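Local structure of Co-type Nitrile Hydratase beta subunit (Pseudomonas putida, 3QYH) at residues E50-I55 and H147-R152; I4-G9 and Y153-V158. The protein probably forms, with the alpha subunit that carries the cobalt(III) centre, a nitrile hydratase that converts nitriles to amides. One frame throughout, in Å; residues are numbered along the deposited sequence.

Contact 1: residues E50-I55 and H147-R152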
loop_
_atom_site.group_PDB
_atom_site.type_symbol
_atom_site.label_atom_id
_atom_site.label_comp_id
_atom_site.label_asym_id
_atom_site.label_seq_id
_atom_site.Cartn_x
_atom_site.Cartn_y
_atom_site.Cartn_z
ATOM N N GLU B 50 11.414 1.108 -9.231
ATOM C CA GLU B 50 12.594 1.915 -8.983
ATOM C C GLU B 50 12.308 2.881 -7.838
ATOM O O GLU B 50 13.183 3.175 -7.018
ATOM C CB GLU B 50 12.970 2.714 -10.228
ATOM C CG GLU B 50 13.415 1.846 -11.387
ATOM C CD GLU B 50 13.663 2.639 -12.667
ATOM O OE1 GLU B 50 12.790 3.413 -13.066
ATOM O OE2 GLU B 50 14.736 2.459 -13.287
ATOM N N PHE B 51 11.090 3.404 -7.824
ATOM C CA PHE B 51 10.683 4.373 -6.802
ATOM C C PHE B 51 10.782 3.708 -5.439
ATOM O O PHE B 51 11.421 4.243 -4.513
ATOM C CB PHE B 51 9.255 4.888 -7.088
ATOM C CG PHE B 51 8.681 5.754 -6.002
ATOM C CD1 PHE B 51 7.900 5.195 -4.997
ATOM C CD2 PHE B 51 8.911 7.117 -5.993
ATOM C CE1 PHE B 51 7.364 6.000 -3.986
ATOM C CE2 PHE B 51 8.390 7.921 -4.983
ATOM C CZ PHE B 51 7.608 7.371 -3.989
ATOM N N ARG B 52 10.188 2.526 -5.305
ATOM C CA ARG B 52 10.252 1.820 -4.014
ATOM C C ARG B 52 11.689 1.566 -3.588
ATOM O O ARG B 52 12.037 1.750 -2.424
ATOM C CB ARG B 52 9.512 0.485 -4.066
ATOM C CG ARG B 52 8.001 0.611 -4.261
ATOM C CD ARG B 52 7.302 -0.684 -3.846
ATOM N NE ARG B 52 5.844 -0.551 -3.914
ATOM C CZ ARG B 52 5.131 -0.865 -4.989
ATOM N NH1 ARG B 52 5.736 -1.343 -6.074
ATOM N NH2 ARG B 52 3.819 -0.707 -4.978
ATOM N N HIS B 53 12.532 1.128 -4.524
ATOM C CA HIS B 53 13.890 0.748 -4.156
ATOM C C HIS B 53 14.758 1.962 -3.816
ATOM O O HIS B 53 15.736 1.853 -3.081
ATOM C CB HIS B 53 14.544 -0.094 -5.264
ATOM C CG HIS B 53 15.865 -0.677 -4.862
ATOM N ND1 HIS B 53 16.037 -1.402 -3.698
ATOM C CD2 HIS B 53 17.077 -0.644 -5.470
ATOM C CE1 HIS B 53 17.299 -1.781 -3.604
ATOM N NE2 HIS B 53 17.948 -1.343 -4.669
ATOM N N SER B 54 14.412 3.112 -4.377
ATOM C CA SER B 54 15.074 4.356 -4.025
ATOM C C SER B 54 14.852 4.685 -2.555
ATOM O O SER B 54 15.779 5.078 -1.858
ATOM C CB SER B 54 14.581 5.504 -4.923
ATOM O OG SER B 54 15.143 6.727 -4.494
ATOM N N ILE B 55 13.622 4.499 -2.080
ATOM C CA ILE B 55 13.306 4.704 -0.663
ATOM C C ILE B 55 14.075 3.700 0.191
ATOM O O ILE B 55 14.635 4.063 1.235
ATOM C CB ILE B 55 11.795 4.569 -0.410
ATOM C CG1 ILE B 55 11.056 5.777 -0.998
ATOM C CG2 ILE B 55 11.486 4.460 1.094
ATOM C CD1 ILE B 55 9.518 5.628 -0.983
ATOM N N HIS B 147 16.466 -4.879 -5.222
ATOM C CA HIS B 147 15.059 -4.804 -4.827
ATOM C C HIS B 147 14.415 -6.197 -4.853
ATOM O O HIS B 147 14.604 -6.939 -5.815
ATOM C CB HIS B 147 14.310 -3.855 -5.776
ATOM C CG HIS B 147 12.862 -3.652 -5.425
ATOM N ND1 HIS B 147 12.451 -3.106 -4.226
ATOM C CD2 HIS B 147 11.732 -3.898 -6.134
ATOM C CE1 HIS B 147 11.127 -3.030 -4.207
ATOM N NE2 HIS B 147 10.667 -3.501 -5.353
ATOM N N THR B 148 13.648 -6.540 -3.817
ATOM C CA THR B 148 12.883 -7.778 -3.813
ATOM C C THR B 148 11.645 -7.625 -2.943
ATOM O O THR B 148 11.589 -6.730 -2.092
ATOM C CB THR B 148 13.731 -8.979 -3.305
ATOM O OG1 THR B 148 13.091 -10.215 -3.666
ATOM C CG2 THR B 148 13.922 -8.924 -1.775
ATOM N N ARG B 149 10.649 -8.494 -3.146
ATOM C CA ARG B 149 9.403 -8.374 -2.378
ATOM C C ARG B 149 9.128 -9.566 -1.466
ATOM O O ARG B 149 7.997 -9.721 -0.995
ATOM C CB ARG B 149 8.186 -8.148 -3.309
ATOM C CG ARG B 149 8.297 -6.901 -4.186
ATOM C CD ARG B 149 8.368 -5.616 -3.326
ATOM N NE ARG B 149 7.069 -5.304 -2.752
ATOM C CZ ARG B 149 6.827 -4.291 -1.930
ATOM N NH1 ARG B 149 7.802 -3.465 -1.543
ATOM N NH2 ARG B 149 5.593 -4.106 -1.503
ATOM N N MET B 150 10.139 -10.398 -1.215
ATOM C CA MET B 150 10.011 -11.467 -0.232
ATOM C C MET B 150 10.518 -10.977 1.099
ATOM O O MET B 150 11.734 -10.807 1.275
ATOM C CB MET B 150 10.768 -12.764 -0.648
ATOM C CG MET B 150 12.191 -12.600 -1.145
ATOM S SD MET B 150 13.146 -14.152 -0.882
ATOM C CE MET B 150 12.368 -15.244 -2.069
ATOM N N PRO B 151 9.601 -10.715 2.039
ATOM C CA PRO B 151 10.075 -10.152 3.308
ATOM C C PRO B 151 11.016 -11.123 4.012
ATOM O O PRO B 151 10.875 -12.344 3.874
ATOM C CB PRO B 151 8.802 -9.978 4.128
ATOM C CG PRO B 151 7.666 -9.891 3.081
ATOM C CD PRO B 151 8.132 -10.859 1.992
ATOM N N ARG B 152 11.965 -10.576 4.764
ATOM C CA ARG B 152 12.918 -11.402 5.489
ATOM C C ARG B 152 12.199 -12.414 6.369
ATOM O O ARG B 152 12.630 -13.561 6.461
ATOM C CB ARG B 152 13.826 -10.531 6.350
ATOM C CG ARG B 152 15.287 -10.826 6.134
ATOM C CD ARG B 152 16.237 -9.796 6.780
ATOM N NE ARG B 152 17.458 -10.476 7.220
ATOM C CZ ARG B 152 18.431 -9.916 7.942
ATOM N NH1 ARG B 152 19.503 -10.631 8.294
ATOM N NH2 ARG B 152 18.337 -8.647 8.316
HETATM O O HOH W 1 8.120 -3.003 -6.507
#
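H53 and H147 lie side by side, running opposite ways, where helix 48-56 meets the loop 147-152. The aromatic contact is oblique, with ring planes 54° apart, and it is supplemented by a CH-pi contact: H147 CB lies over a face of the H53 ring, 3.9 Å from its centroid, while H147 N sits over a face of that ring near its rim. Both ND1 atoms bond to the carboxylate oxygen OE1 of E56, which ties the pair together from the helix side. Van der Waals contact continues at R52, whose CB is 3.9 Å from H147 CE1 and whose CD lies over a face of the R149 guanidinium, 3.6 Å from NH1. One water joins the polar ends, accepting from R52 NH1 at 2.9 Å and bonding to H147 NE2 at 2.8 Å. The two arginines cross at about a right angle, R52 NE 4.2 Å from R149 NH1, and both bond modified side chains of the partner protein's chain. Such paired arginines beside the metal, the R149 side chain about 5 Å from the cobalt(III) ion, are characteristic of the nitrile hydratase active site, whose oxidised cysteine ligands they hold in related enzymes.

Contact 2: residues I4-G9 and Y153-V158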
loop_
_atom_site.group_PDB
_atom_site.type_symbol
_atom_site.label_atom_id
_atom_site.label_comp_id
_atom_site.label_asym_id
_atom_site.label_seq_id
_atom_site.Cartn_x
_atom_site.Cartn_y
_atom_site.Cartn_z
ATOM N N ILE B 4 16.171 -1.445 6.572
ATOM C CA ILE B 4 15.309 -1.058 7.675
ATOM C C ILE B 4 13.805 -0.997 7.279
ATOM O O ILE B 4 12.950 -1.072 8.148
ATOM C CB ILE B 4 15.757 0.311 8.223
ATOM C CG1 ILE B 4 15.057 0.644 9.539
ATOM C CG2 ILE B 4 15.503 1.396 7.209
ATOM C CD1 ILE B 4 15.601 -0.094 10.687
ATOM N N HIS B 5 13.508 -0.871 5.985
ATOM C CA HIS B 5 12.118 -0.858 5.474
ATOM C C HIS B 5 11.435 -2.212 5.645
ATOM O O HIS B 5 10.210 -2.300 5.625
ATOM C CB HIS B 5 12.081 -0.525 3.973
ATOM C CG HIS B 5 12.455 -1.680 3.099
ATOM N ND1 HIS B 5 13.766 -2.014 2.828
ATOM C CD2 HIS B 5 11.691 -2.587 2.441
ATOM C CE1 HIS B 5 13.792 -3.083 2.048
ATOM N NE2 HIS B 5 12.547 -3.451 1.800
ATOM N N ASP B 6 12.220 -3.278 5.743
ATOM C CA ASP B 6 11.651 -4.620 5.869
ATOM C C ASP B 6 11.312 -4.851 7.354
ATOM O O ASP B 6 12.084 -5.469 8.091
ATOM C CB ASP B 6 12.643 -5.656 5.318
ATOM C CG ASP B 6 12.065 -7.071 5.233
ATOM O OD1 ASP B 6 11.021 -7.335 5.869
ATOM O OD2 ASP B 6 12.692 -7.933 4.552
ATOM N N THR B 7 10.156 -4.335 7.784
ATOM C CA THR B 7 9.854 -4.194 9.202
ATOM C C THR B 7 9.251 -5.428 9.873
ATOM O O THR B 7 9.254 -5.525 11.100
ATOM C CB THR B 7 8.848 -3.052 9.457
ATOM O OG1 THR B 7 7.596 -3.370 8.829
ATOM C CG2 THR B 7 9.383 -1.714 8.951
ATOM N N GLY B 8 8.687 -6.341 9.087
ATOM C CA GLY B 8 7.851 -7.390 9.654
ATOM C C GLY B 8 8.580 -8.208 10.710
ATOM O O GLY B 8 9.668 -8.748 10.445
ATOM N N GLY B 9 8.007 -8.272 11.905
ATOM C CA GLY B 9 8.587 -9.044 12.989
ATOM C C GLY B 9 9.554 -8.285 13.899
ATOM O O GLY B 9 10.011 -8.822 14.924
ATOM N N TYR B 153 11.096 -12.002 7.000
ATOM C CA TYR B 153 10.402 -12.884 7.945
ATOM C C TYR B 153 9.799 -14.151 7.313
ATOM O O TYR B 153 9.420 -15.077 8.030
ATOM C CB TYR B 153 9.348 -12.119 8.780
ATOM C CG TYR B 153 8.057 -11.767 8.044
ATOM C CD1 TYR B 153 7.874 -10.495 7.479
ATOM C CD2 TYR B 153 7.020 -12.698 7.925
ATOM C CE1 TYR B 153 6.686 -10.167 6.791
ATOM C CE2 TYR B 153 5.833 -12.377 7.267
ATOM C CZ TYR B 153 5.673 -11.118 6.696
ATOM O OH TYR B 153 4.491 -10.823 6.044
ATOM N N THR B 154 9.710 -14.189 5.984
ATOM C CA THR B 154 9.152 -15.354 5.294
ATOM C C THR B 154 10.218 -16.337 4.786
ATOM O O THR B 154 9.900 -17.474 4.427
ATOM C CB THR B 154 8.284 -14.949 4.059
ATOM O OG1 THR B 154 9.119 -14.405 3.042
ATOM C CG2 THR B 154 7.178 -13.948 4.428
ATOM N N ARG B 155 11.473 -15.903 4.746
ATOM C CA ARG B 155 12.491 -16.689 4.052
ATOM C C ARG B 155 12.802 -18.028 4.753
ATOM O O ARG B 155 12.988 -18.083 5.959
ATOM C CB ARG B 155 13.751 -15.846 3.799
ATOM C CG ARG B 155 13.438 -14.664 2.897
ATOM C CD ARG B 155 14.640 -13.799 2.596
ATOM N NE ARG B 155 14.202 -12.459 2.206
ATOM C CZ ARG B 155 14.998 -11.390 2.218
ATOM N NH1 ARG B 155 16.275 -11.516 2.581
ATOM N NH2 ARG B 155 14.533 -10.199 1.873
ATOM N N GLY B 156 12.822 -19.101 3.979
ATOM C CA GLY B 156 13.014 -20.424 4.541
ATOM C C GLY B 156 11.769 -21.028 5.161
ATOM O O GLY B 156 11.809 -22.166 5.642
ATOM N N LYS B 157 10.660 -20.291 5.170
ATOM C CA LYS B 157 9.469 -20.786 5.860
ATOM C C LYS B 157 8.534 -21.528 4.895
ATOM O O LYS B 157 8.571 -21.304 3.682
ATOM C CB LYS B 157 8.723 -19.650 6.560
ATOM C CG LYS B 157 9.564 -18.866 7.567
ATOM C CD LYS B 157 10.056 -19.774 8.675
ATOM C CE LYS B 157 10.507 -18.993 9.910
ATOM N NZ LYS B 157 11.518 -17.986 9.593
ATOM N N VAL B 158 7.697 -22.399 5.448
ATOM C CA VAL B 158 6.817 -23.244 4.633
ATOM C C VAL B 158 5.386 -22.764 4.765
ATOM O O VAL B 158 4.880 -22.574 5.872
ATOM C CB VAL B 158 6.887 -24.739 5.081
ATOM C CG1 VAL B 158 5.717 -25.543 4.514
ATOM C CG2 VAL B 158 8.241 -25.359 4.696
HETATM O O HOH W 2 11.038 -9.088 7.834
#
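G8 packs against the Y153 ring where the N-terminal loop 4-9 meets Y153, just ahead of a type II beta turn, T154 to K157, that leads into strand 158-168 of the C-terminal SH3-like domain. In this packing G8 CA is 3.8 Å from Y153 CD1, approaching the ring obliquely, and G8 O is 3.8 Å from Y153 CB. Y153 carries CG between its backbone N and carbonyl carbon (chi1 76°), which brings the ring back against the glycine; T154 CG2 lies over one ring face, toward its rim, and Y153 OH bonds an acidic side chain of the partner protein's chain. With an alanine in place of this tyrosine, a gap beside G8 is likely to open and the acidic side chain would probably lose its phenol partner. The charged contact is looser: D6 OD2 is 4.0 Å from R155 NH2, a long salt bridge in which the oxygen lies well out of the guanidinium plane, so that charge alone acts. D6 OD2 has a stronger partner in R152 N, and R155 bonds N2 and M150 O. One water completes the junction at the edge of the Y153 ring: it donates to D6 OD1 at 2.6 Å and to G8 O at 3.0 Å, and weakly accepts from Y153 N.

How the contacts relate
Contact 1 is buried near the centre of the chain and contact 2 is partly buried farther out, their centres about 13 Å apart. Both use the loop between strands 136-139 and 158-168: its middle meets helix 48-56, its end the N-terminal segment 4-9, so each joins the N-terminal family region to the C-terminal one. The chemistry shifts outward, from imidazoles packed beside arginines near the cobalt site to a glycine-aromatic contact with a long ion pair; a water bridges each. They also touch directly: backbone atoms of 147-152 reach the side chains of D6 and R155 through probable hydrogen bonds that couple the two contacts.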